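Local coordinates for antitoxin epsilon (Streptococcus pyogenes, PDB 1GVN), which neutralizes the toxic zeta protein as the antitoxin of a type II toxin-antitoxin system that kills plasmid-free cells, at residues I11-N15 with N57-Y61; V21-V25 with M76-K81; Q49-K54 with Y72-M76. All coordinates share one frame; numbering follows the deposited sequence.

Contact 1 of 3, residues I11-N15 with N57-Y61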
ATOM      1  N   ILE A  11      11.545  12.039  -9.319  1.00 12.86           N
ATOM      2  CA  ILE A  11      10.140  12.423  -9.367  1.00 12.95           C
ATOM      3  C   ILE A  11       9.505  12.102 -10.720  1.00 13.90           C
ATOM      4  O   ILE A  11       8.354  11.671 -10.783  1.00 13.43           O
ATOM      5  CB  ILE A  11       9.969  13.926  -9.046  1.00 13.08           C
ATOM      6  CG1 ILE A  11      10.299  14.166  -7.564  1.00 12.21           C
ATOM      7  CG2 ILE A  11       8.549  14.383  -9.378  1.00 13.12           C
ATOM      8  CD1 ILE A  11      10.215  15.611  -7.119  1.00 15.09           C
ATOM      9  N   GLU A  12      10.252  12.302 -11.800  1.00 14.22           N
ATOM     10  CA  GLU A  12       9.728  12.015 -13.129  1.00 16.16           C
ATOM     11  C   GLU A  12       9.439  10.522 -13.271  1.00 15.18           C
ATOM     12  O   GLU A  12       8.434  10.127 -13.865  1.00 13.50           O
ATOM     13  CB  GLU A  12      10.723  12.462 -14.205  1.00 19.30           C
ATOM     14  CG  GLU A  12      10.185  12.361 -15.628  1.00 29.64           C
ATOM     15  CD  GLU A  12      10.646  11.107 -16.362  1.00 34.82           C
ATOM     16  OE1 GLU A  12      10.516   9.995 -15.805  1.00 36.28           O
ATOM     17  OE2 GLU A  12      11.135  11.234 -17.508  1.00 39.12           O
ATOM     18  N   ILE A  13      10.323   9.693 -12.729  1.00 13.81           N
ATOM     19  CA  ILE A  13      10.137   8.245 -12.805  1.00 12.08           C
ATOM     20  C   ILE A  13       8.934   7.840 -11.953  1.00 11.46           C
ATOM     21  O   ILE A  13       8.090   7.061 -12.392  1.00 11.12           O
ATOM     22  CB  ILE A  13      11.401   7.491 -12.319  1.00 10.73           C
ATOM     23  CG1 ILE A  13      12.581   7.796 -13.250  1.00 11.49           C
ATOM     24  CG2 ILE A  13      11.142   5.985 -12.280  1.00 12.71           C
ATOM     25  CD1 ILE A  13      12.376   7.363 -14.693  1.00 10.54           C
ATOM     26  N   ILE A  14       8.854   8.376 -10.738  1.00  9.71           N
ATOM     27  CA  ILE A  14       7.735   8.073  -9.853  1.00 11.17           C
ATOM     28  C   ILE A  14       6.411   8.396 -10.538  1.00 10.76           C
ATOM     29  O   ILE A  14       5.499   7.576 -10.553  1.00  9.84           O
ATOM     30  CB  ILE A  14       7.801   8.882  -8.535  1.00 12.25           C
ATOM     31  CG1 ILE A  14       8.954   8.376  -7.670  1.00 12.89           C
ATOM     32  CG2 ILE A  14       6.466   8.768  -7.773  1.00 11.64           C
ATOM     33  CD1 ILE A  14       9.226   9.236  -6.462  1.00 11.39           C
ATOM     34  N   ASN A  15       6.307   9.594 -11.105  1.00 11.97           N
ATOM     35  CA  ASN A  15       5.072   9.998 -11.762  1.00 12.46           C
ATOM     36  C   ASN A  15       4.691   9.077 -12.910  1.00 13.16           C
ATOM     37  O   ASN A  15       3.515   8.792 -13.111  1.00 13.11           O
ATOM     38  CB  ASN A  15       5.165  11.448 -12.245  1.00 14.17           C
ATOM     39  CG  ASN A  15       5.086  12.441 -11.100  1.00 15.34           C
ATOM     40  OD1 ASN A  15       4.447  12.171 -10.082  1.00 17.46           O
ATOM     41  ND2 ASN A  15       5.717  13.598 -11.264  1.00 14.36           N
ATOM     42  N   ASN A  57       2.809  15.887  -2.043  1.00 16.41           N
ATOM     43  CA  ASN A  57       3.593  16.806  -2.869  1.00 16.04           C
ATOM     44  C   ASN A  57       5.038  16.333  -2.841  1.00 14.81           C
ATOM     45  O   ASN A  57       5.764  16.589  -1.878  1.00 14.44           O
ATOM     46  CB  ASN A  57       3.527  18.233  -2.335  1.00 15.42           C
ATOM     47  CG  ASN A  57       4.572  19.131  -2.977  1.00 16.60           C
ATOM     48  OD1 ASN A  57       4.883  18.981  -4.158  1.00 14.56           O
ATOM     49  ND2 ASN A  57       5.116  20.065  -2.207  1.00 15.57           N
ATOM     50  N   LEU A  58       5.449  15.651  -3.906  1.00 14.01           N
ATOM     51  CA  LEU A  58       6.794  15.107  -3.996  1.00 14.80           C
ATOM     52  C   LEU A  58       7.897  16.153  -3.985  1.00 15.04           C
ATOM     53  O   LEU A  58       9.041  15.836  -3.681  1.00 14.77           O
ATOM     54  CB  LEU A  58       6.923  14.240  -5.251  1.00 14.44           C
ATOM     55  CG  LEU A  58       5.924  13.083  -5.363  1.00 15.63           C
ATOM     56  CD1 LEU A  58       6.104  12.381  -6.709  1.00 15.65           C
ATOM     57  CD2 LEU A  58       6.130  12.105  -4.206  1.00 12.49           C
ATOM     58  N   PHE A  59       7.561  17.396  -4.309  1.00 15.09           N
ATOM     59  CA  PHE A  59       8.570  18.447  -4.331  1.00 18.80           C
ATOM     60  C   PHE A  59       9.035  18.843  -2.937  1.00 20.92           C
ATOM     61  O   PHE A  59      10.019  19.566  -2.784  1.00 22.12           O
ATOM     62  CB  PHE A  59       8.034  19.670  -5.080  1.00 19.29           C
ATOM     63  CG  PHE A  59       7.697  19.386  -6.514  1.00 19.10           C
ATOM     64  CD1 PHE A  59       8.669  18.897  -7.380  1.00 19.78           C
ATOM     65  CD2 PHE A  59       6.402  19.562  -6.987  1.00 19.88           C
ATOM     66  CE1 PHE A  59       8.358  18.580  -8.699  1.00 21.12           C
ATOM     67  CE2 PHE A  59       6.077  19.250  -8.300  1.00 21.81           C
ATOM     68  CZ  PHE A  59       7.060  18.755  -9.161  1.00 22.80           C
ATOM     69  N   ASP A  60       8.341  18.347  -1.922  1.00 23.97           N
ATOM     70  CA  ASP A  60       8.677  18.659  -0.537  1.00 26.31           C
ATOM     71  C   ASP A  60       9.505  17.545   0.106  1.00 26.56           C
ATOM     72  O   ASP A  60       9.972  17.683   1.239  1.00 28.08           O
ATOM     73  CB  ASP A  60       7.378  18.887   0.251  1.00 30.56           C
ATOM     74  CG  ASP A  60       7.616  19.138   1.729  1.00 36.42           C
ATOM     75  OD1 ASP A  60       8.397  20.055   2.063  1.00 38.86           O
ATOM     76  OD2 ASP A  60       7.009  18.421   2.557  1.00 39.28           O
ATOM     77  N   TYR A  61       9.701  16.453  -0.628  1.00 23.64           N
ATOM     78  CA  TYR A  61      10.447  15.302  -0.123  1.00 22.13           C
ATOM     79  C   TYR A  61      11.947  15.311  -0.374  1.00 21.72           C
ATOM     80  O   TYR A  61      12.424  15.840  -1.376  1.00 21.54           O
ATOM     81  CB  TYR A  61       9.880  14.006  -0.714  1.00 21.57           C
ATOM     82  CG  TYR A  61       8.571  13.542  -0.119  1.00 20.43           C
ATOM     83  CD1 TYR A  61       7.938  14.265   0.895  1.00 20.26           C
ATOM     84  CD2 TYR A  61       7.972  12.362  -0.556  1.00 20.13           C
ATOM     85  CE1 TYR A  61       6.744  13.821   1.459  1.00 19.33           C
ATOM     86  CE2 TYR A  61       6.781  11.912   0.000  1.00 19.47           C
ATOM     87  CZ  TYR A  61       6.172  12.644   1.006  1.00 20.22           C
ATOM     88  OH  TYR A  61       4.993  12.193   1.560  1.00 20.34           O
TER
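Ile11 drives its terminal methyl into the short 3-10 turn formed by Leu58 to Asp60, and the packing is closest here. Its CD1 lies 3.6 Å from the carbonyl O of Leu58 and equally near CD1 of the Phe59 ring, which it meets obliquely, the two side chains crossing at about a right angle. With CG1 anti to the carbonyl carbon (chi1 -69°) and CD1 extended beyond it, the isoleucine slides past Leu58 in the opposite direction, bringing CD1 4.0 Å from Leu58 CB. One helical turn on, Ile14 and Leu58 reach toward each other tip to tip, Ile14 CG2 standing 3.8 Å from Leu58 CD1. The same leucine methyl is 3.8 Å from Asn15 OD1, a polar atom at the looser, partly exposed margin, where the antiparallel slide of Asn15 along Leu58 is no more than van der Waals contact. Asn57 braces the turn internally: its OD1 accepts from Phe59 N at 3.1 Å, an Asx turn in which the donor sits above the amide plane. Leu66 of helix 63-83 also touches Ile11. No hydrogen bond joins the two segments, so between them the turn meets helix 5-31 through van der Waals contacts, while Asn57 OD1 is used within the turn and Asn57 N and Asp60 OD2 bond to Gln40 of the second subunit.

Contact 2 of 3, residues V21-V25 with M76-K81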
ATOM      1  N   VAL A  21       0.540   2.139 -12.544  1.00 11.54           N
ATOM      2  CA  VAL A  21      -0.076   1.305 -11.513  1.00 10.78           C
ATOM      3  C   VAL A  21      -1.499   1.770 -11.201  1.00 11.41           C
ATOM      4  O   VAL A  21      -2.429   0.960 -11.122  1.00 11.29           O
ATOM      5  CB  VAL A  21       0.780   1.334 -10.217  1.00  8.45           C
ATOM      6  CG1 VAL A  21       0.102   0.545  -9.109  1.00 10.86           C
ATOM      7  CG2 VAL A  21       2.164   0.753 -10.505  1.00  9.73           C
ATOM      8  N   TYR A  22      -1.672   3.075 -11.027  1.00 10.17           N
ATOM      9  CA  TYR A  22      -2.990   3.611 -10.721  1.00  9.52           C
ATOM     10  C   TYR A  22      -3.960   3.306 -11.862  1.00 11.12           C
ATOM     11  O   TYR A  22      -5.078   2.839 -11.634  1.00  9.97           O
ATOM     12  CB  TYR A  22      -2.919   5.122 -10.520  1.00  9.18           C
ATOM     13  CG  TYR A  22      -4.242   5.716 -10.116  1.00  9.68           C
ATOM     14  CD1 TYR A  22      -4.668   5.681  -8.787  1.00 12.61           C
ATOM     15  CD2 TYR A  22      -5.090   6.281 -11.068  1.00 10.82           C
ATOM     16  CE1 TYR A  22      -5.918   6.199  -8.414  1.00 11.26           C
ATOM     17  CE2 TYR A  22      -6.334   6.796 -10.709  1.00 10.45           C
ATOM     18  CZ  TYR A  22      -6.741   6.753  -9.384  1.00  9.84           C
ATOM     19  OH  TYR A  22      -7.968   7.266  -9.038  1.00  8.12           O
ATOM     20  N   ASN A  23      -3.525   3.572 -13.090  1.00  8.44           N
ATOM     21  CA  ASN A  23      -4.375   3.326 -14.249  1.00 10.62           C
ATOM     22  C   ASN A  23      -4.788   1.869 -14.384  1.00  9.91           C
ATOM     23  O   ASN A  23      -5.920   1.585 -14.751  1.00 10.86           O
ATOM     24  CB  ASN A  23      -3.696   3.810 -15.534  1.00  9.58           C
ATOM     25  CG  ASN A  23      -3.706   5.323 -15.650  1.00 11.63           C
ATOM     26  OD1 ASN A  23      -4.611   5.978 -15.139  1.00 12.01           O
ATOM     27  ND2 ASN A  23      -2.707   5.886 -16.328  1.00  7.74           N
ATOM     28  N   ARG A  24      -3.878   0.950 -14.078  1.00  9.42           N
ATOM     29  CA  ARG A  24      -4.193  -0.474 -14.143  1.00 10.08           C
ATOM     30  C   ARG A  24      -5.336  -0.755 -13.174  1.00  9.58           C
ATOM     31  O   ARG A  24      -6.321  -1.406 -13.520  1.00  9.18           O
ATOM     32  CB  ARG A  24      -2.971  -1.312 -13.746  1.00 10.96           C
ATOM     33  CG  ARG A  24      -3.233  -2.816 -13.649  1.00 12.58           C
ATOM     34  CD  ARG A  24      -1.985  -3.559 -13.175  1.00 13.28           C
ATOM     35  NE  ARG A  24      -0.853  -3.300 -14.061  1.00 13.82           N
ATOM     36  CZ  ARG A  24       0.336  -2.861 -13.654  1.00 14.90           C
ATOM     37  NH1 ARG A  24       0.566  -2.630 -12.368  1.00 11.83           N
ATOM     38  NH2 ARG A  24       1.294  -2.629 -14.541  1.00 13.30           N
ATOM     39  N   VAL A  25      -5.197  -0.257 -11.951  1.00  7.86           N
ATOM     40  CA  VAL A  25      -6.215  -0.458 -10.931  1.00  9.33           C
ATOM     41  C   VAL A  25      -7.530   0.228 -11.290  1.00  7.81           C
ATOM     42  O   VAL A  25      -8.605  -0.367 -11.150  1.00  7.25           O
ATOM     43  CB  VAL A  25      -5.727   0.051  -9.561  1.00  9.43           C
ATOM     44  CG1 VAL A  25      -6.816  -0.148  -8.511  1.00 10.93           C
ATOM     45  CG2 VAL A  25      -4.466  -0.703  -9.155  1.00 10.41           C
ATOM     46  N   MET A  76       3.628  -1.750  -5.250  1.00 10.73           N
ATOM     47  CA  MET A  76       2.219  -1.743  -5.641  1.00 11.46           C
ATOM     48  C   MET A  76       2.082  -2.202  -7.089  1.00 11.05           C
ATOM     49  O   MET A  76       1.034  -2.714  -7.492  1.00 11.16           O
ATOM     50  CB  MET A  76       1.608  -0.349  -5.457  1.00 11.14           C
ATOM     51  CG  MET A  76       1.329  -0.004  -3.994  1.00 12.63           C
ATOM     52  SD  MET A  76       0.192  -1.207  -3.233  1.00 14.39           S
ATOM     53  CE  MET A  76      -0.553  -0.230  -1.949  1.00 19.20           C
ATOM     54  N   ASN A  77       3.140  -2.016  -7.875  1.00 11.11           N
ATOM     55  CA  ASN A  77       3.118  -2.454  -9.264  1.00 11.89           C
ATOM     56  C   ASN A  77       3.028  -3.979  -9.208  1.00 13.08           C
ATOM     57  O   ASN A  77       2.205  -4.598  -9.890  1.00 11.81           O
ATOM     58  CB  ASN A  77       4.395  -2.008  -9.988  1.00 12.97           C
ATOM     59  CG  ASN A  77       4.378  -2.348 -11.472  1.00 15.49           C
ATOM     60  OD1 ASN A  77       3.351  -2.214 -12.140  1.00 14.56           O
ATOM     61  ND2 ASN A  77       5.526  -2.772 -11.999  1.00 14.76           N
ATOM     62  N   ARG A  78       3.863  -4.573  -8.362  1.00 12.04           N
ATOM     63  CA  ARG A  78       3.888  -6.021  -8.187  1.00 12.91           C
ATOM     64  C   ARG A  78       2.583  -6.536  -7.582  1.00 11.80           C
ATOM     65  O   ARG A  78       1.984  -7.479  -8.088  1.00 12.29           O
ATOM     66  CB  ARG A  78       5.051  -6.431  -7.272  1.00 13.75           C
ATOM     67  CG  ARG A  78       6.448  -6.222  -7.866  1.00 16.84           C
ATOM     68  CD  ARG A  78       7.503  -6.888  -6.990  1.00 19.28           C
ATOM     69  NE  ARG A  78       7.667  -6.233  -5.690  1.00 18.42           N
ATOM     70  CZ  ARG A  78       8.508  -5.227  -5.457  1.00 16.70           C
ATOM     71  NH1 ARG A  78       9.268  -4.753  -6.434  1.00 14.21           N
ATOM     72  NH2 ARG A  78       8.593  -4.698  -4.245  1.00 18.31           N
ATOM     73  N   TYR A  79       2.152  -5.912  -6.494  1.00  9.52           N
ATOM     74  CA  TYR A  79       0.932  -6.325  -5.810  1.00 12.09           C
ATOM     75  C   TYR A  79      -0.338  -6.221  -6.656  1.00 12.29           C
ATOM     76  O   TYR A  79      -1.166  -7.133  -6.647  1.00 11.94           O
ATOM     77  CB  TYR A  79       0.753  -5.513  -4.523  1.00 10.36           C
ATOM     78  CG  TYR A  79      -0.511  -5.858  -3.771  1.00 11.73           C
ATOM     79  CD1 TYR A  79      -0.691  -7.122  -3.206  1.00 10.94           C
ATOM     80  CD2 TYR A  79      -1.547  -4.931  -3.655  1.00 11.13           C
ATOM     81  CE1 TYR A  79      -1.878  -7.452  -2.548  1.00 11.45           C
ATOM     82  CE2 TYR A  79      -2.729  -5.248  -3.004  1.00 10.89           C
ATOM     83  CZ  TYR A  79      -2.891  -6.506  -2.458  1.00 11.05           C
ATOM     84  OH  TYR A  79      -4.085  -6.825  -1.870  1.00 12.71           O
ATOM     85  N   SER A  80      -0.496  -5.119  -7.386  1.00 13.00           N
ATOM     86  CA  SER A  80      -1.686  -4.935  -8.211  1.00 12.99           C
ATOM     87  C   SER A  80      -1.823  -6.049  -9.249  1.00 15.48           C
ATOM     88  O   SER A  80      -2.926  -6.543  -9.497  1.00 13.08           O
ATOM     89  CB  SER A  80      -1.658  -3.568  -8.912  1.00 12.68           C
ATOM     90  OG  SER A  80      -0.546  -3.445  -9.775  1.00 12.00           O
ATOM     91  N   LYS A  81      -0.705  -6.447  -9.848  1.00 16.50           N
ATOM     92  CA  LYS A  81      -0.730  -7.502 -10.850  1.00 19.94           C
ATOM     93  C   LYS A  81      -1.269  -8.810 -10.280  1.00 21.52           C
ATOM     94  O   LYS A  81      -1.813  -9.632 -11.016  1.00 22.61           O
ATOM     95  CB  LYS A  81       0.671  -7.726 -11.423  1.00 20.20           C
ATOM     96  CG  LYS A  81       1.224  -6.539 -12.183  1.00 21.67           C
ATOM     97  CD  LYS A  81       2.593  -6.855 -12.772  1.00 22.05           C
ATOM     98  CE  LYS A  81       3.156  -5.665 -13.528  1.00 21.89           C
ATOM     99  NZ  LYS A  81       4.513  -5.950 -14.064  1.00 21.74           N
TER
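The guanidinium of Arg24 has the CE methylene of Lys81 over one face, 3.6 Å above its plane and displaced toward the rim, while Asn77 OD1 and Ser80 OG lie at its edge, close to the plane. Asn77 OD1 is gripped end-on by two nitrogens: NH1 of Arg24 at 2.8 Å, tilted from the carbonyl plane, and NH2 of Arg24 at 3.2 Å, within it. NH1 also donates to Ser80 OG over 2.9 Å, so this one nitrogen bridges two residues a helical turn apart. Arg24 runs straight away from its helix (CG anti to the backbone N, chi1 174°), then bends at chi3, which brings its edge to Asn77 and Ser80 of helix 63-83. Beneath this polar layer Val21 packs its CG2 against Asn77 CB at 3.6 Å and brings CG1 to 3.8 Å from the backbone O of Met76; Val25 CG2 touches Ser80 CB. The short helical segments run nearly parallel, 17° apart, with axes 9.9 Å apart. The like-charged end of Lys81 passes close to Arg24 but is engaged by an acidic side chain of the other protein chain in the assembly, probably the zeta toxin, and the amide nitrogen of Asn77 also bonds an acidic group there. Three hydrogen bonds to neutral oxygens probably fix the guanidinium's rotation, with no carboxylate supplied by either segment.

Contact 3 of 3, residues Q49-K54 with Y72-M76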
ATOM      1  N   GLN A  49      -6.298   3.398  -1.535  1.00  9.24           N
ATOM      2  CA  GLN A  49      -4.978   3.592  -0.950  1.00  9.41           C
ATOM      3  C   GLN A  49      -4.045   4.310  -1.920  1.00  7.84           C
ATOM      4  O   GLN A  49      -3.271   5.158  -1.547  1.00  9.81           O
ATOM      5  CB  GLN A  49      -4.372   2.251  -0.532  1.00 10.21           C
ATOM      6  CG  GLN A  49      -5.101   1.571   0.616  1.00 11.79           C
ATOM      7  CD  GLN A  49      -4.474   0.246   0.998  1.00 16.12           C
ATOM      8  OE1 GLN A  49      -3.305   0.188   1.380  1.00 16.16           O
ATOM      9  NE2 GLN A  49      -5.252  -0.826   0.900  1.00 18.72           N
ATOM     10  N   LEU A  50      -4.210   3.957  -3.200  1.00  7.90           N
ATOM     11  CA  LEU A  50      -3.399   4.583  -4.239  1.00  7.94           C
ATOM     12  C   LEU A  50      -3.771   6.059  -4.371  1.00  8.97           C
ATOM     13  O   LEU A  50      -2.903   6.904  -4.603  1.00  9.93           O
ATOM     14  CB  LEU A  50      -3.583   3.854  -5.579  1.00  7.52           C
ATOM     15  CG  LEU A  50      -3.152   2.378  -5.639  1.00  7.34           C
ATOM     16  CD1 LEU A  50      -3.199   1.885  -7.088  1.00  7.34           C
ATOM     17  CD2 LEU A  50      -1.743   2.221  -5.092  1.00  6.51           C
ATOM     18  N   LYS A  51      -5.057   6.371  -4.220  1.00  7.69           N
ATOM     19  CA  LYS A  51      -5.504   7.763  -4.288  1.00  8.47           C
ATOM     20  C   LYS A  51      -4.840   8.542  -3.148  1.00  8.82           C
ATOM     21  O   LYS A  51      -4.393   9.678  -3.316  1.00  9.97           O
ATOM     22  CB  LYS A  51      -7.032   7.850  -4.144  1.00  7.66           C
ATOM     23  CG  LYS A  51      -7.809   7.342  -5.364  1.00  6.88           C
ATOM     24  CD  LYS A  51      -9.325   7.387  -5.124  1.00  8.89           C
ATOM     25  CE  LYS A  51     -10.114   7.115  -6.408  1.00  8.27           C
ATOM     26  NZ  LYS A  51     -10.141   8.306  -7.308  1.00  8.18           N
ATOM     27  N   LEU A  52      -4.776   7.913  -1.981  1.00  9.69           N
ATOM     28  CA  LEU A  52      -4.173   8.539  -0.812  1.00 10.75           C
ATOM     29  C   LEU A  52      -2.685   8.781  -1.073  1.00 10.73           C
ATOM     30  O   LEU A  52      -2.139   9.836  -0.742  1.00 10.88           O
ATOM     31  CB  LEU A  52      -4.375   7.629   0.404  1.00 14.03           C
ATOM     32  CG  LEU A  52      -4.229   8.226   1.803  1.00 20.86           C
ATOM     33  CD1 LEU A  52      -4.631   7.185   2.839  1.00 21.44           C
ATOM     34  CD2 LEU A  52      -2.805   8.683   2.025  1.00 24.81           C
ATOM     35  N   ALA A  53      -2.033   7.803  -1.684  1.00  9.45           N
ATOM     36  CA  ALA A  53      -0.613   7.905  -1.995  1.00 11.25           C
ATOM     37  C   ALA A  53      -0.318   9.073  -2.936  1.00 11.86           C
ATOM     38  O   ALA A  53       0.684   9.772  -2.780  1.00 11.91           O
ATOM     39  CB  ALA A  53      -0.130   6.594  -2.619  1.00  6.89           C
ATOM     40  N   LYS A  54      -1.204   9.278  -3.906  1.00 14.14           N
ATOM     41  CA  LYS A  54      -1.055  10.332  -4.910  1.00 15.72           C
ATOM     42  C   LYS A  54      -1.339  11.762  -4.450  1.00 16.92           C
ATOM     43  O   LYS A  54      -1.080  12.714  -5.186  1.00 19.26           O
ATOM     44  CB  LYS A  54      -1.945  10.018  -6.114  1.00 15.17           C
ATOM     45  CG  LYS A  54      -1.479   8.845  -6.953  1.00 15.23           C
ATOM     46  CD  LYS A  54      -2.513   8.520  -8.025  1.00 17.53           C
ATOM     47  CE  LYS A  54      -2.781   9.730  -8.910  1.00 19.25           C
ATOM     48  NZ  LYS A  54      -4.037   9.582  -9.681  1.00 25.30           N
ATOM     49  N   TYR A  72       7.668   2.204  -3.062  1.00 12.27           N
ATOM     50  CA  TYR A  72       6.244   2.012  -2.795  1.00 10.50           C
ATOM     51  C   TYR A  72       5.536   1.641  -4.094  1.00 11.00           C
ATOM     52  O   TYR A  72       4.781   0.668  -4.160  1.00  9.68           O
ATOM     53  CB  TYR A  72       5.620   3.300  -2.254  1.00 11.15           C
ATOM     54  CG  TYR A  72       4.106   3.259  -2.177  1.00  9.48           C
ATOM     55  CD1 TYR A  72       3.460   2.724  -1.065  1.00 10.27           C
ATOM     56  CD2 TYR A  72       3.322   3.724  -3.235  1.00  9.65           C
ATOM     57  CE1 TYR A  72       2.062   2.652  -1.006  1.00 11.34           C
ATOM     58  CE2 TYR A  72       1.924   3.656  -3.185  1.00  8.11           C
ATOM     59  CZ  TYR A  72       1.304   3.121  -2.070  1.00  9.42           C
ATOM     60  OH  TYR A  72      -0.076   3.064  -2.014  1.00 11.31           O
ATOM     61  N   TRP A  73       5.781   2.433  -5.129  1.00 10.45           N
ATOM     62  CA  TRP A  73       5.146   2.190  -6.409  1.00 10.64           C
ATOM     63  C   TRP A  73       5.629   0.919  -7.076  1.00 10.47           C
ATOM     64  O   TRP A  73       4.876   0.287  -7.813  1.00 10.70           O
ATOM     65  CB  TRP A  73       5.316   3.407  -7.319  1.00  9.60           C
ATOM     66  CG  TRP A  73       4.467   4.534  -6.837  1.00 10.37           C
ATOM     67  CD1 TRP A  73       4.882   5.658  -6.183  1.00  9.89           C
ATOM     68  CD2 TRP A  73       3.040   4.598  -6.880  1.00  9.77           C
ATOM     69  NE1 TRP A  73       3.795   6.418  -5.810  1.00 10.08           N
ATOM     70  CE2 TRP A  73       2.653   5.788  -6.226  1.00  9.79           C
ATOM     71  CE3 TRP A  73       2.047   3.760  -7.406  1.00 11.92           C
ATOM     72  CZ2 TRP A  73       1.314   6.165  -6.084  1.00  9.38           C
ATOM     73  CZ3 TRP A  73       0.717   4.134  -7.265  1.00 12.15           C
ATOM     74  CH2 TRP A  73       0.364   5.328  -6.608  1.00 10.95           C
ATOM     75  N   ARG A  74       6.874   0.529  -6.817  1.00 10.89           N
ATOM     76  CA  ARG A  74       7.368  -0.715  -7.388  1.00 11.63           C
ATOM     77  C   ARG A  74       6.591  -1.846  -6.715  1.00 11.15           C
ATOM     78  O   ARG A  74       6.118  -2.764  -7.384  1.00 10.50           O
ATOM     79  CB  ARG A  74       8.864  -0.925  -7.114  1.00 11.39           C
ATOM     80  CG  ARG A  74       9.810   0.069  -7.780  1.00 16.46           C
ATOM     81  CD  ARG A  74      11.245  -0.478  -7.751  1.00 16.92           C
ATOM     82  NE  ARG A  74      12.247   0.526  -8.094  1.00 19.52           N
ATOM     83  CZ  ARG A  74      12.860   1.302  -7.206  1.00 20.85           C
ATOM     84  NH1 ARG A  74      12.576   1.189  -5.913  1.00 21.16           N
ATOM     85  NH2 ARG A  74      13.756   2.194  -7.609  1.00 21.04           N
ATOM     86  N   SER A  75       6.451  -1.778  -5.393  1.00 11.60           N
ATOM     87  CA  SER A  75       5.736  -2.836  -4.682  1.00 13.08           C
ATOM     88  C   SER A  75       4.265  -2.903  -5.072  1.00 11.79           C
ATOM     89  O   SER A  75       3.712  -3.993  -5.200  1.00 14.27           O
ATOM     90  CB  SER A  75       5.859  -2.682  -3.159  1.00 13.69           C
ATOM     91  OG  SER A  75       5.205  -1.517  -2.692  1.00 22.18           O
ATOM     92  N   MET A  76       3.628  -1.750  -5.250  1.00 10.73           N
ATOM     93  CA  MET A  76       2.219  -1.743  -5.641  1.00 11.46           C
ATOM     94  C   MET A  76       2.082  -2.202  -7.089  1.00 11.05           C
ATOM     95  O   MET A  76       1.034  -2.714  -7.492  1.00 11.16           O
ATOM     96  CB  MET A  76       1.608  -0.349  -5.457  1.00 11.14           C
ATOM     97  CG  MET A  76       1.329  -0.004  -3.994  1.00 12.63           C
ATOM     98  SD  MET A  76       0.192  -1.207  -3.233  1.00 14.39           S
ATOM     99  CE  MET A  76      -0.553  -0.230  -1.949  1.00 19.20           C
TER
HETATM  100  O   HOH W   1       3.367   8.812  -4.365  1.00 17.24           O
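Leu50 enters the groove between Tyr72, Trp73 and Met76 with a single methyl. Its CB and CD1 serve the other side, resting on Tyr22 and Val25 of helix 5-31 respectively; CG stands beside the backbone N, anti to the carbonyl carbon (chi1 -62°), and the branch at CG sends CD2 toward helix 63-83. That methyl meets three groups: Tyr72 OH at 3.6 Å, Trp73 CZ3 at 3.8 Å and Met76 CG at 3.9 Å, approaching both rings obliquely. One turn later Ala53 fills the neighbouring place, its CB 3.6 Å from Tyr72 CE2 and 3.8 Å from Trp73 CZ2, so the small methyl touches both aromatic side chains where they lie next to each other. Lys54 adds its CG at 4.0 Å from Trp73 CZ2, crossing the indole at about a right angle, while its charged end leads away to an acidic side chain of the other protein. The aromatic pair is packed against itself as well: Tyr72 CD2 lies over one face of the indole, and Met76 CG over one face of the phenol ring. At the indole edge, Trp73 NE1 donates to a water 2.8 Å away that in turn donates to Ala53 O, giving the buried N-H a partner and linking the two helices by a polar route. The phenol oxygen of Tyr72 is likewise occupied, bonding to Gln49 OE1 of the second subunit. The two segments run antiparallel, 163° between directions, their axes 12.4 Å apart, a gap filled by the large rings. Leu50 of helix 42-54 thus packs against both helix 5-31 and helix 63-83, while Trp73 reaches back to Leu17 and Ser18 of helix 5-31, closing the three-helix core beside the second subunit.

How the contacts relate
The three contacts tie helix 5-31, helix 42-54, helix 63-83 and the loop before the last into one body. Contacts 2 and 3 have centres 8 Å apart and share Met76; Val25 CG2 of the one lies 3.5 Å from Leu50 CD1 of the other, and Tyr22 OH is 3.0 Å from Lys51 NZ, a probable hydrogen bond. Contact 1 lies nearer the N-terminal end of helix 5-31, its centre 13 Å from that of contact 3, which it touches through Ile14 CG2 and Trp73 CD1 at 3.8 Å. Contacts 1 and 2, centres 18 Å apart, do not touch. All three meet the second subunit and the other protein of the assembly.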